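Local atomic coordinates of putative ADP-Ribosyltransferase Scabin (PDB entry 5EWY), a protein that probably transfers ADP-ribose from NAD+ to DNA, as a toxin of the plant pathogen Streptomyces scabiei, and is captured here with an inhibitor in its pocket. Residues A[93-96]-A[97-100]; A[122-125]-A[126-129]; A[142-145]-A[146-149]; A[177-180]-A[181-184]. All blocks are in the same frame, centred on the assembly; numbering follows the deposited sequence.

All four contacts are local, and none is fully buried. Contacts 1 and 4 lie at the surface; contacts 2 and 3 are partly buried. In contacts 1, 3 and 4 an aspartate carboxylate accepts from backbone N-H groups: in a loop turn, at a helix N-cap and in a hairpin turn. Contact 2 differs, being built on 3-10 backbone bonds and aromatic packing. Contacts 1 and 2 both touch the inhibitor, from places whose centres are about 25 Å apart. Contacts 2 and 4 meet directly, with centres about 9 Å apart: Lys126 probably bonds the carbonyl of Arg183, and Tyr125 packs on Val178. Contact 3 joins the three-stranded sheet to helix 145-149.

Contact 1. Residues A[93-96]-A[97-100]; sequences PKDV and IDGQ. With 5TQ (4-(8-fluoranyl-6-oxidanylidene-1,3,4,5-tetrahydrobenzo[c][1,6]naphthyridin-2-yl)butanoic acid), chain B.
Asp95 folds its carboxylate back over the turn that follows it and holds the backbone of Ile97 and Asp98. One oxygen does the work. Asp95 OD1 accepts from Ile97 N at 2.9 Å and from Asp98 N, also at 2.9 Å. The second bond is the straighter, with 169° at the hydrogen against 142°. Both donors come from the same face of the carboxylate, and the Asp98 N-H lies well above its plane. With CG anti to the backbone N (chi1 -169°), the carboxylate is placed over these two amides. The bond to Ile97 N makes this an Asx turn. A weak backbone bond from Gly99 N to Asp95 O (3.1 Å) spans the same turn.

The other oxygen, Asp95 OD2, accepts a hydrogen bond from a water at 2.9 Å. The same water donates to Asp98 OD2 at 2.7 Å, so it sits between two carboxylates whose planes are nearly perpendicular. On the apolar side Val96 CG2 touches Ile97 CD1 at 3.9 Å. Two carbonyls of the turn have partners in the fold: Val96 O bonds Tyr101 OH, and Ile97 O bonds Arg61 NH1.

Lys94 leaves the turn as an extended chain toward the inhibitor. Its CE comes 3.2 Å from O21 of the inhibitor's carboxylate, and Lys94 NZ is 3.6 Å from O21. Opposite charges there probably attract. Within the turn, the paired N-H groups and the bridging water probably ease the closeness of two acidic side chains.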
loop_
_atom_site.group_PDB
_atom_site.type_symbol
_atom_site.label_atom_id
_atom_site.label_comp_id
_atom_site.label_asym_id
_atom_site.label_seq_id
_atom_site.Cartn_x
_atom_site.Cartn_y
_atom_site.Cartn_z
ATOM N N PRO A 93 -5.973 -6.410 -5.646
ATOM C CA PRO A 93 -5.173 -6.135 -6.841
ATOM C C PRO A 93 -5.969 -6.381 -8.112
ATOM O O PRO A 93 -6.944 -7.142 -8.147
ATOM C CB PRO A 93 -4.023 -7.137 -6.723
ATOM C CG PRO A 93 -4.636 -8.291 -6.035
ATOM C CD PRO A 93 -5.663 -7.736 -5.081
ATOM N N LYS A 94 -5.514 -5.730 -9.180
ATOM C CA LYS A 94 -6.232 -5.794 -10.452
ATOM C C LYS A 94 -6.166 -7.184 -11.085
ATOM O O LYS A 94 -7.182 -7.681 -11.584
ATOM C CB LYS A 94 -5.729 -4.686 -11.383
ATOM C CG LYS A 94 -6.283 -3.324 -10.990
ATOM C CD LYS A 94 -5.871 -2.203 -11.919
ATOM C CE LYS A 94 -6.587 -0.922 -11.517
ATOM N NZ LYS A 94 -6.331 0.224 -12.425
ATOM N N ASP A 95 -5.001 -7.844 -11.075
ATOM C CA ASP A 95 -4.907 -9.161 -11.717
ATOM C C ASP A 95 -3.776 -9.983 -11.101
ATOM O O ASP A 95 -2.621 -9.851 -11.513
ATOM C CB ASP A 95 -4.702 -9.011 -13.215
ATOM C CG ASP A 95 -4.856 -10.337 -13.958
ATOM O OD1 ASP A 95 -4.997 -11.390 -13.296
ATOM O OD2 ASP A 95 -4.845 -10.336 -15.209
ATOM N N VAL A 96 -4.126 -10.876 -10.169
ATOM C CA VAL A 96 -3.142 -11.791 -9.587
ATOM C C VAL A 96 -2.812 -12.972 -10.480
ATOM O O VAL A 96 -1.851 -13.700 -10.197
ATOM C CB VAL A 96 -3.567 -12.401 -8.235
ATOM C CG1 VAL A 96 -3.513 -11.365 -7.133
ATOM C CG2 VAL A 96 -4.965 -13.026 -8.318
ATOM N N ILE A 97 -3.579 -13.202 -11.544
ATOM C CA ILE A 97 -3.374 -14.383 -12.373
ATOM C C ILE A 97 -2.456 -14.035 -13.535
ATOM O O ILE A 97 -1.407 -14.662 -13.721
ATOM C CB ILE A 97 -4.715 -14.945 -12.875
ATOM C CG1 ILE A 97 -5.676 -15.188 -11.706
ATOM C CG2 ILE A 97 -4.491 -16.226 -13.665
ATOM C CD1 ILE A 97 -5.161 -16.140 -10.649
ATOM N N ASP A 98 -2.846 -13.033 -14.323
ATOM C CA ASP A 98 -2.135 -12.682 -15.547
ATOM C C ASP A 98 -1.533 -11.284 -15.500
ATOM O O ASP A 98 -1.016 -10.811 -16.517
ATOM C CB ASP A 98 -3.072 -12.824 -16.750
ATOM C CG ASP A 98 -3.703 -14.196 -16.826
ATOM O OD1 ASP A 98 -2.952 -15.179 -17.000
ATOM O OD2 ASP A 98 -4.942 -14.296 -16.712
ATOM N N GLY A 99 -1.559 -10.621 -14.354
ATOM C CA GLY A 99 -1.008 -9.291 -14.260
ATOM C C GLY A 99 0.513 -9.287 -14.342
ATOM O O GLY A 99 1.185 -10.319 -14.397
ATOM N N GLN A 100 1.054 -8.073 -14.331
ATOM C CA GLN A 100 2.489 -7.834 -14.464
ATOM C C GLN A 100 3.164 -8.071 -13.114
ATOM O O GLN A 100 3.093 -7.226 -12.224
ATOM C CB GLN A 100 2.701 -6.387 -14.912
ATOM C CG GLN A 100 4.149 -5.957 -15.055
ATOM C CD GLN A 100 4.913 -6.860 -15.988
ATOM O OE1 GLN A 100 5.597 -7.795 -15.570
ATOM N NE2 GLN A 100 4.768 -6.614 -17.281
HETATM N N12 5TQ B . -2.087 4.275 -8.963
HETATM C C13 5TQ B . -3.177 4.728 -8.344
HETATM C C15 5TQ B . -2.155 3.867 -10.403
HETATM C C17 5TQ B . -3.571 1.771 -10.676
HETATM C C01 5TQ B . 1.745 5.106 -4.231
HETATM C C02 5TQ B . 2.922 4.701 -4.846
HETATM C C03 5TQ B . 2.930 4.285 -6.173
HETATM C C04 5TQ B . 1.740 4.253 -6.888
HETATM C C05 5TQ B . 0.534 4.679 -6.296
HETATM C C06 5TQ B . 0.550 5.089 -4.952
HETATM C C07 5TQ B . -0.686 5.546 -4.328
HETATM C C08 5TQ B . -0.717 4.662 -7.017
HETATM C C09 5TQ B . -1.876 5.110 -6.323
HETATM N N10 5TQ B . -1.836 5.509 -5.028
HETATM C C11 5TQ B . -0.879 4.274 -8.354
HETATM C C14 5TQ B . -3.138 5.101 -7.040
HETATM C C16 5TQ B . -3.471 3.270 -10.882
HETATM C C18 5TQ B . -4.076 1.439 -9.287
HETATM O O19 5TQ B . -0.695 5.932 -3.130
HETATM F F20 5TQ B . 4.060 4.730 -4.152
HETATM O O21 5TQ B . -4.967 0.560 -9.153
HETATM O O22 5TQ B . -3.609 2.040 -8.303
HETATM O O HOH W 1 -6.675 -12.363 -16.082
#

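Contact 2. Residues A[122-125]-A[126-129]; sequences HDLY and KTWY. With 5TQ (4-(8-fluoranyl-6-oxidanylidene-1,3,4,5-tetrahydrobenzo[c][1,6]naphthyridin-2-yl)butanoic acid), chain B.
Leu124 and Trp128 meet at a slant, four residues apart, and both reach the inhibitor. Leu124 CD2 lies 3.7 Å from Trp128 NE1. The fused rings of the inhibitor cover one face of the indole, and Trp128 CZ2 is 3.3 Å from inhibitor atom C05. Leu124 CD2 touches the fluorinated ring, at C01, and Gln158 packs against both side chains.

Tyr125 and Lys126 form a second tight pair. The lysine chain runs alongside the ring, with its CG over one face, 3.8 Å from the centroid. Tyr125 CG sits between its own backbone N and carbonyl carbon (chi1 75°), and this brings the ring under the lysine. A bend at the last torsion turns Lys126 NZ to Tyr125 OH, at 3.1 Å. The ammonium is also bonded to Arg183 O, its stronger polar partner.

The backbone is a short 3-10 segment. Lys126 N bonds Asp123 O, Thr127 N bonds Leu124 O, and Trp128 N bonds Tyr125 O. Thr127 OG1 gives Leu124 O a second bond at 2.9 Å, in the carbonyl plane. The segment follows strand 115-119, where the Ser-Thr-Thr residues of the pocket lie. Its place probably corresponds to that of the phosphate-nicotinamide loop in ADP-ribosyltransferases, consistent with the ligand lying against Trp128.

The outer side is looser. Tyr129 is exposed and poorly ordered. Asp123 OD1 stays 5.3 Å from Lys126 NZ. That carboxylate oxygen is instead held by His122 ND1 at 2.8 Å, while His122 NE2 bonds Tyr136 OH.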
loop_
_atom_site.group_PDB
_atom_site.type_symbol
_atom_site.label_atom_id
_atom_site.label_comp_id
_atom_site.label_asym_id
_atom_site.label_seq_id
_atom_site.Cartn_x
_atom_site.Cartn_y
_atom_site.Cartn_z
ATOM N N HIS A 122 3.444 10.051 3.748
ATOM C CA HIS A 122 2.120 10.565 4.060
ATOM C C HIS A 122 1.613 11.554 3.019
ATOM O O HIS A 122 0.396 11.622 2.775
ATOM C CB HIS A 122 2.159 11.215 5.439
ATOM C CG HIS A 122 0.890 11.925 5.788
ATOM N ND1 HIS A 122 0.645 13.233 5.433
ATOM C CD2 HIS A 122 -0.243 11.483 6.388
ATOM C CE1 HIS A 122 -0.569 13.574 5.815
ATOM N NE2 HIS A 122 -1.134 12.533 6.399
ATOM N N ASP A 123 2.507 12.357 2.465
ATOM C CA ASP A 123 2.150 13.479 1.592
ATOM C C ASP A 123 2.108 13.142 0.102
ATOM O O ASP A 123 1.895 14.047 -0.707
ATOM C CB ASP A 123 3.120 14.641 1.807
ATOM C CG ASP A 123 3.056 15.191 3.192
ATOM O OD1 ASP A 123 1.994 15.139 3.831
ATOM O OD2 ASP A 123 4.109 15.656 3.638
ATOM N N LEU A 124 2.321 11.887 -0.283
ATOM C CA LEU A 124 2.369 11.598 -1.706
ATOM C C LEU A 124 1.025 11.876 -2.356
ATOM O O LEU A 124 0.957 12.121 -3.569
ATOM C CB LEU A 124 2.811 10.147 -1.937
ATOM C CG LEU A 124 3.179 9.850 -3.416
ATOM C CD1 LEU A 124 4.463 10.532 -3.750
ATOM C CD2 LEU A 124 3.338 8.375 -3.582
ATOM N N TYR A 125 -0.051 11.853 -1.591
ATOM C CA TYR A 125 -1.374 12.162 -2.125
ATOM C C TYR A 125 -1.397 13.507 -2.838
ATOM O O TYR A 125 -2.200 13.703 -3.759
ATOM C CB TYR A 125 -2.435 12.137 -1.000
ATOM C CG TYR A 125 -2.406 13.335 -0.079
ATOM C CD1 TYR A 125 -3.150 14.471 -0.340
ATOM C CD2 TYR A 125 -1.650 13.311 1.086
ATOM C CE1 TYR A 125 -3.100 15.558 0.501
ATOM C CE2 TYR A 125 -1.600 14.394 1.931
ATOM C CZ TYR A 125 -2.346 15.507 1.651
ATOM O OH TYR A 125 -2.315 16.638 2.425
ATOM N N LYS A 126 -0.519 14.439 -2.452
ATOM C CA LYS A 126 -0.494 15.760 -3.069
ATOM C C LYS A 126 -0.069 15.699 -4.528
ATOM O O LYS A 126 -0.314 16.663 -5.264
ATOM C CB LYS A 126 0.448 16.682 -2.288
ATOM C CG LYS A 126 0.018 16.918 -0.843
ATOM C CD LYS A 126 0.972 17.858 -0.150
ATOM C CE LYS A 126 0.518 18.121 1.288
ATOM N NZ LYS A 126 -0.650 19.027 1.322
ATOM N N THR A 127 0.574 14.603 -4.952
ATOM C CA THR A 127 0.996 14.460 -6.340
ATOM C C THR A 127 -0.036 13.766 -7.199
ATOM O O THR A 127 0.131 13.760 -8.423
ATOM C CB THR A 127 2.308 13.668 -6.447
ATOM O OG1 THR A 127 2.098 12.272 -6.182
ATOM C CG2 THR A 127 3.366 14.225 -5.546
ATOM N N TRP A 128 -1.041 13.143 -6.596
ATOM C CA TRP A 128 -2.028 12.356 -7.322
ATOM C C TRP A 128 -3.261 13.225 -7.515
ATOM O O TRP A 128 -4.050 13.412 -6.583
ATOM C CB TRP A 128 -2.369 11.093 -6.544
ATOM C CG TRP A 128 -1.279 10.085 -6.536
ATOM C CD1 TRP A 128 -0.452 9.768 -5.499
ATOM C CD2 TRP A 128 -0.889 9.255 -7.623
ATOM N NE1 TRP A 128 0.432 8.787 -5.882
ATOM C CE2 TRP A 128 0.176 8.447 -7.181
ATOM C CE3 TRP A 128 -1.347 9.107 -8.935
ATOM C CZ2 TRP A 128 0.795 7.520 -8.009
ATOM C CZ3 TRP A 128 -0.733 8.180 -9.750
ATOM C CH2 TRP A 128 0.316 7.395 -9.282
ATOM N N TYR A 129 -3.427 13.747 -8.715
ATOM C CA TYR A 129 -4.540 14.638 -8.981
ATOM C C TYR A 129 -5.822 13.833 -9.164
ATOM O O TYR A 129 -5.809 12.710 -9.680
ATOM C CB TYR A 129 -4.210 15.526 -10.178
ATOM C CG TYR A 129 -3.000 16.392 -9.880
ATOM C CD1 TYR A 129 -3.132 17.583 -9.175
ATOM C CD2 TYR A 129 -1.722 15.994 -10.259
ATOM C CE1 TYR A 129 -2.032 18.365 -8.880
ATOM C CE2 TYR A 129 -0.613 16.773 -9.968
ATOM C CZ TYR A 129 -0.774 17.957 -9.277
ATOM O OH TYR A 129 0.323 18.736 -8.985
HETATM N N12 5TQ B . -2.087 4.275 -8.963
HETATM C C13 5TQ B . -3.177 4.728 -8.344
HETATM C C15 5TQ B . -2.155 3.867 -10.403
HETATM C C17 5TQ B . -3.571 1.771 -10.676
HETATM C C01 5TQ B . 1.745 5.106 -4.231
HETATM C C02 5TQ B . 2.922 4.701 -4.846
HETATM C C03 5TQ B . 2.930 4.285 -6.173
HETATM C C04 5TQ B . 1.740 4.253 -6.888
HETATM C C05 5TQ B . 0.534 4.679 -6.296
HETATM C C06 5TQ B . 0.550 5.089 -4.952
HETATM C C07 5TQ B . -0.686 5.546 -4.328
HETATM C C08 5TQ B . -0.717 4.662 -7.017
HETATM C C09 5TQ B . -1.876 5.110 -6.323
HETATM N N10 5TQ B . -1.836 5.509 -5.028
HETATM C C11 5TQ B . -0.879 4.274 -8.354
HETATM C C14 5TQ B . -3.138 5.101 -7.040
HETATM C C16 5TQ B . -3.471 3.270 -10.882
HETATM C C18 5TQ B . -4.076 1.439 -9.287
HETATM O O19 5TQ B . -0.695 5.932 -3.130
HETATM F F20 5TQ B . 4.060 4.730 -4.152
HETATM O O21 5TQ B . -4.967 0.560 -9.153
HETATM O O22 5TQ B . -3.609 2.040 -8.303
#

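Contact 3. Residues A[142-145]-A[146-149]; sequences GVDV and NKTI
Asp144 and Lys147 cross at a slant, the lysine chain passing beside the carboxylate. Lys147 CG lies 3.5 Å from Asp144 CG, and its CE reaches within 3.5 Å of Asp144 OD2. The touching is by methylenes: Lys147 NZ stays 4.6 Å from Asp144 OD2, beyond a salt bridge. The hydroxyl of Tyr120 is the bonded partner of that oxygen.

Asp144 CG stands anti to the backbone N (chi1 -174°), which swings the carboxylate over the first turn of the helix. There Asp144 OD1 accepts from Lys147 N at 3.1 Å, met from above the carboxylate plane. This is the N-cap of helix 145-149. A water donates to the same oxygen and accepts from Asn146 N, so it extends the cap. The capped helix directly follows strand 143-144, an outer strand of the three-stranded sheet. Val145 also shares a backbone bond with Glu160 of the pocket.

Val143 and Thr148 meet at about a right angle, Val143 CG1 lying 3.4 Å from Thr148 OG1. That hydroxyl donates to Asp144 O at 2.7 Å, and Thr148 N gives the same carbonyl a second bond. Val145 and Ile149 point the same way, side by side. Their CG1 and CD1 methyls, in that order, are 3.8 Å apart. Val145 packs on Val107 and Ile149 on Ile103, both of helix 103-108.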
loop_
_atom_site.group_PDB
_atom_site.type_symbol
_atom_site.label_atom_id
_atom_site.label_comp_id
_atom_site.label_asym_id
_atom_site.label_seq_id
_atom_site.Cartn_x
_atom_site.Cartn_y
_atom_site.Cartn_z
ATOM N N GLY A 142 4.889 -6.454 2.551
ATOM C CA GLY A 142 5.016 -5.617 1.364
ATOM C C GLY A 142 6.421 -5.641 0.806
ATOM O O GLY A 142 7.403 -5.888 1.505
ATOM N N VAL A 143 6.510 -5.463 -0.504
ATOM C CA VAL A 143 7.794 -5.399 -1.190
ATOM C C VAL A 143 8.261 -3.946 -1.201
ATOM O O VAL A 143 7.578 -3.067 -1.735
ATOM C CB VAL A 143 7.681 -5.942 -2.622
ATOM C CG1 VAL A 143 9.025 -5.842 -3.309
ATOM C CG2 VAL A 143 7.165 -7.386 -2.631
ATOM N N ASP A 144 9.435 -3.686 -0.635
ATOM C CA ASP A 144 10.003 -2.343 -0.651
ATOM C C ASP A 144 10.580 -2.098 -2.040
ATOM O O ASP A 144 11.581 -2.704 -2.430
ATOM C CB ASP A 144 11.049 -2.195 0.453
ATOM C CG ASP A 144 11.573 -0.780 0.569
ATOM O OD1 ASP A 144 11.893 -0.181 -0.475
ATOM O OD2 ASP A 144 11.681 -0.254 1.698
ATOM N N VAL A 145 9.930 -1.219 -2.805
ATOM C CA VAL A 145 10.264 -1.083 -4.216
ATOM C C VAL A 145 11.696 -0.602 -4.388
ATOM O O VAL A 145 12.465 -1.172 -5.165
ATOM C CB VAL A 145 9.257 -0.169 -4.930
ATOM C CG1 VAL A 145 9.764 0.231 -6.341
ATOM C CG2 VAL A 145 7.929 -0.867 -5.069
ATOM N N ASN A 146 12.070 0.476 -3.701
ATOM C CA ASN A 146 13.406 1.023 -3.915
ATOM C C ASN A 146 14.502 0.076 -3.426
ATOM O O ASN A 146 15.595 0.052 -4.004
ATOM C CB ASN A 146 13.543 2.399 -3.281
ATOM C CG ASN A 146 12.732 3.445 -3.994
ATOM O OD1 ASN A 146 12.079 3.173 -5.016
ATOM N ND2 ASN A 146 12.760 4.658 -3.469
ATOM N N LYS A 147 14.232 -0.725 -2.391
ATOM C CA LYS A 147 15.215 -1.716 -1.969
ATOM C C LYS A 147 15.320 -2.859 -2.967
ATOM O O LYS A 147 16.367 -3.513 -3.051
ATOM C CB LYS A 147 14.864 -2.275 -0.589
ATOM C CG LYS A 147 15.044 -1.295 0.543
ATOM C CD LYS A 147 14.794 -1.970 1.885
ATOM C CE LYS A 147 14.793 -0.976 3.036
ATOM N NZ LYS A 147 16.054 -0.192 3.087
ATOM N N THR A 148 14.247 -3.124 -3.708
ATOM C CA THR A 148 14.190 -4.210 -4.679
ATOM C C THR A 148 14.727 -3.812 -6.045
ATOM O O THR A 148 15.453 -4.598 -6.655
ATOM C CB THR A 148 12.737 -4.683 -4.798
ATOM O OG1 THR A 148 12.294 -5.115 -3.507
ATOM C CG2 THR A 148 12.574 -5.823 -5.789
ATOM N N ILE A 149 14.405 -2.614 -6.537
ATOM C CA ILE A 149 14.846 -2.191 -7.867
ATOM C C ILE A 149 15.820 -1.021 -7.840
ATOM O O ILE A 149 16.235 -0.556 -8.914
ATOM C CB ILE A 149 13.669 -1.916 -8.826
ATOM C CG1 ILE A 149 12.906 -0.644 -8.420
ATOM C CG2 ILE A 149 12.753 -3.153 -8.915
ATOM C CD1 ILE A 149 11.857 -0.192 -9.437
HETATM O O HOH W 2 10.614 1.966 -1.654
#

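Contact 4. Residues A[177-180]-A[181-184]; sequences PVDK and KTRT
Asp179 and Thr184 form an antiparallel hydrogen-bonded pair at the end of a beta hairpin. Strand 172-179 turns here into strand 184-192, an outer strand of the four-stranded sheet. Arg183 and Thr184 both face Asp179, a G1 beta bulge. Arg183 has positive phi (55°), the left-handed conformation suited to the first bulge position.

Backbone bonds come first. Asp179 N donates to Thr184 O at 2.8 Å, nearly along the carbonyl axis. In return Asp179 O receives two weak bonds, from Arg183 N at 2.8 Å and from Thr184 N at 3.5 Å. The two residues opposite one thus share its carbonyl. A CA-H contact from Val178 to Thr184 O runs beside this pair.

Side-chain bonds close the turn. Asp179 OD2 accepts from the Thr182 hydroxyl on its anti lone pair, with Thr182 OG1 at 2.6 Å. Thr182 N reaches the same oxygen from above the carboxylate plane, at 3.2 Å. Thr182 OG1 lies between its backbone N and carbonyl carbon, a torsion (chi1 58°) that sets the hydroxyl beside its own amide, facing the same oxygen.

Packing is mostly with the neighbouring loop: Val178 leans on Tyr125 and Arg183 on Tyr129, both of the loop that carries Lys126. Lys180 and Lys181 are exposed.

One water completes the turn: it donates to Asp179 OD1 at 2.6 Å and accepts from Lys181 N, also at 2.6 Å.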
loop_
_atom_site.group_PDB
_atom_site.type_symbol
_atom_site.label_atom_id
_atom_site.label_comp_id
_atom_site.label_asym_id
_atom_site.label_seq_id
_atom_site.Cartn_x
_atom_site.Cartn_y
_atom_site.Cartn_z
ATOM N N PRO A 177 -10.398 12.299 3.345
ATOM C CA PRO A 177 -10.652 12.859 2.012
ATOM C C PRO A 177 -9.727 14.035 1.744
ATOM O O PRO A 177 -9.252 14.713 2.663
ATOM C CB PRO A 177 -12.104 13.326 2.087
ATOM C CG PRO A 177 -12.640 12.846 3.346
ATOM C CD PRO A 177 -11.497 12.601 4.275
ATOM N N VAL A 178 -9.511 14.291 0.460
ATOM C CA VAL A 178 -8.550 15.288 -0.003
ATOM C C VAL A 178 -9.302 16.404 -0.698
ATOM O O VAL A 178 -10.102 16.156 -1.616
ATOM C CB VAL A 178 -7.495 14.666 -0.934
ATOM C CG1 VAL A 178 -6.575 15.757 -1.503
ATOM C CG2 VAL A 178 -6.674 13.628 -0.195
ATOM N N ASP A 179 -9.015 17.638 -0.303
ATOM C CA ASP A 179 -9.544 18.793 -1.007
ATOM C C ASP A 179 -8.726 18.991 -2.265
ATOM O O ASP A 179 -7.533 19.286 -2.193
ATOM C CB ASP A 179 -9.440 20.042 -0.150
ATOM C CG ASP A 179 -9.959 21.260 -0.884
ATOM O OD1 ASP A 179 -11.121 21.243 -1.337
ATOM O OD2 ASP A 179 -9.173 22.193 -1.101
ATOM N N LYS A 180 -9.378 18.896 -3.416
ATOM C CA LYS A 180 -8.646 18.883 -4.680
ATOM C C LYS A 180 -7.936 20.208 -4.948
ATOM O O LYS A 180 -6.788 20.215 -5.414
ATOM C CB LYS A 180 -9.592 18.541 -5.827
ATOM C CG LYS A 180 -8.874 18.257 -7.121
ATOM C CD LYS A 180 -9.845 18.043 -8.263
ATOM C CE LYS A 180 -9.097 17.879 -9.572
ATOM N NZ LYS A 180 -8.304 19.090 -9.924
ATOM N N LYS A 181 -8.572 21.333 -4.627
ATOM C CA LYS A 181 -8.023 22.617 -5.051
ATOM C C LYS A 181 -6.780 23.005 -4.262
ATOM O O LYS A 181 -5.895 23.677 -4.808
ATOM C CB LYS A 181 -9.085 23.716 -4.977
ATOM C CG LYS A 181 -9.820 23.948 -6.296
ATOM C CD LYS A 181 -10.639 25.237 -6.273
ATOM C CE LYS A 181 -11.263 25.531 -7.629
ATOM N NZ LYS A 181 -12.173 24.446 -8.078
ATOM N N THR A 182 -6.684 22.602 -2.994
ATOM C CA THR A 182 -5.518 22.910 -2.184
ATOM C C THR A 182 -4.615 21.707 -1.973
ATOM O O THR A 182 -3.526 21.865 -1.411
ATOM C CB THR A 182 -5.952 23.454 -0.815
ATOM O OG1 THR A 182 -6.774 22.490 -0.162
ATOM C CG2 THR A 182 -6.722 24.772 -0.969
ATOM N N ARG A 183 -5.028 20.513 -2.390
ATOM C CA ARG A 183 -4.239 19.297 -2.157
ATOM C C ARG A 183 -3.930 19.123 -0.670
ATOM O O ARG A 183 -2.799 18.843 -0.281
ATOM C CB ARG A 183 -2.945 19.316 -2.979
ATOM C CG ARG A 183 -3.177 19.448 -4.483
ATOM C CD ARG A 183 -1.915 19.842 -5.237
ATOM N NE ARG A 183 -1.263 21.041 -4.709
ATOM C CZ ARG A 183 -1.685 22.284 -4.892
ATOM N NH1 ARG A 183 -2.771 22.538 -5.620
ATOM N NH2 ARG A 183 -1.009 23.288 -4.341
ATOM N N THR A 184 -4.956 19.249 0.159
ATOM C CA THR A 184 -4.805 19.079 1.597
ATOM C C THR A 184 -5.859 18.111 2.096
ATOM O O THR A 184 -6.903 17.927 1.485
ATOM C CB THR A 184 -4.965 20.422 2.317
ATOM O OG1 THR A 184 -6.253 20.968 2.026
ATOM C CG2 THR A 184 -3.859 21.385 1.958
HETATM O O HOH W 3 -11.065 21.235 -3.968
#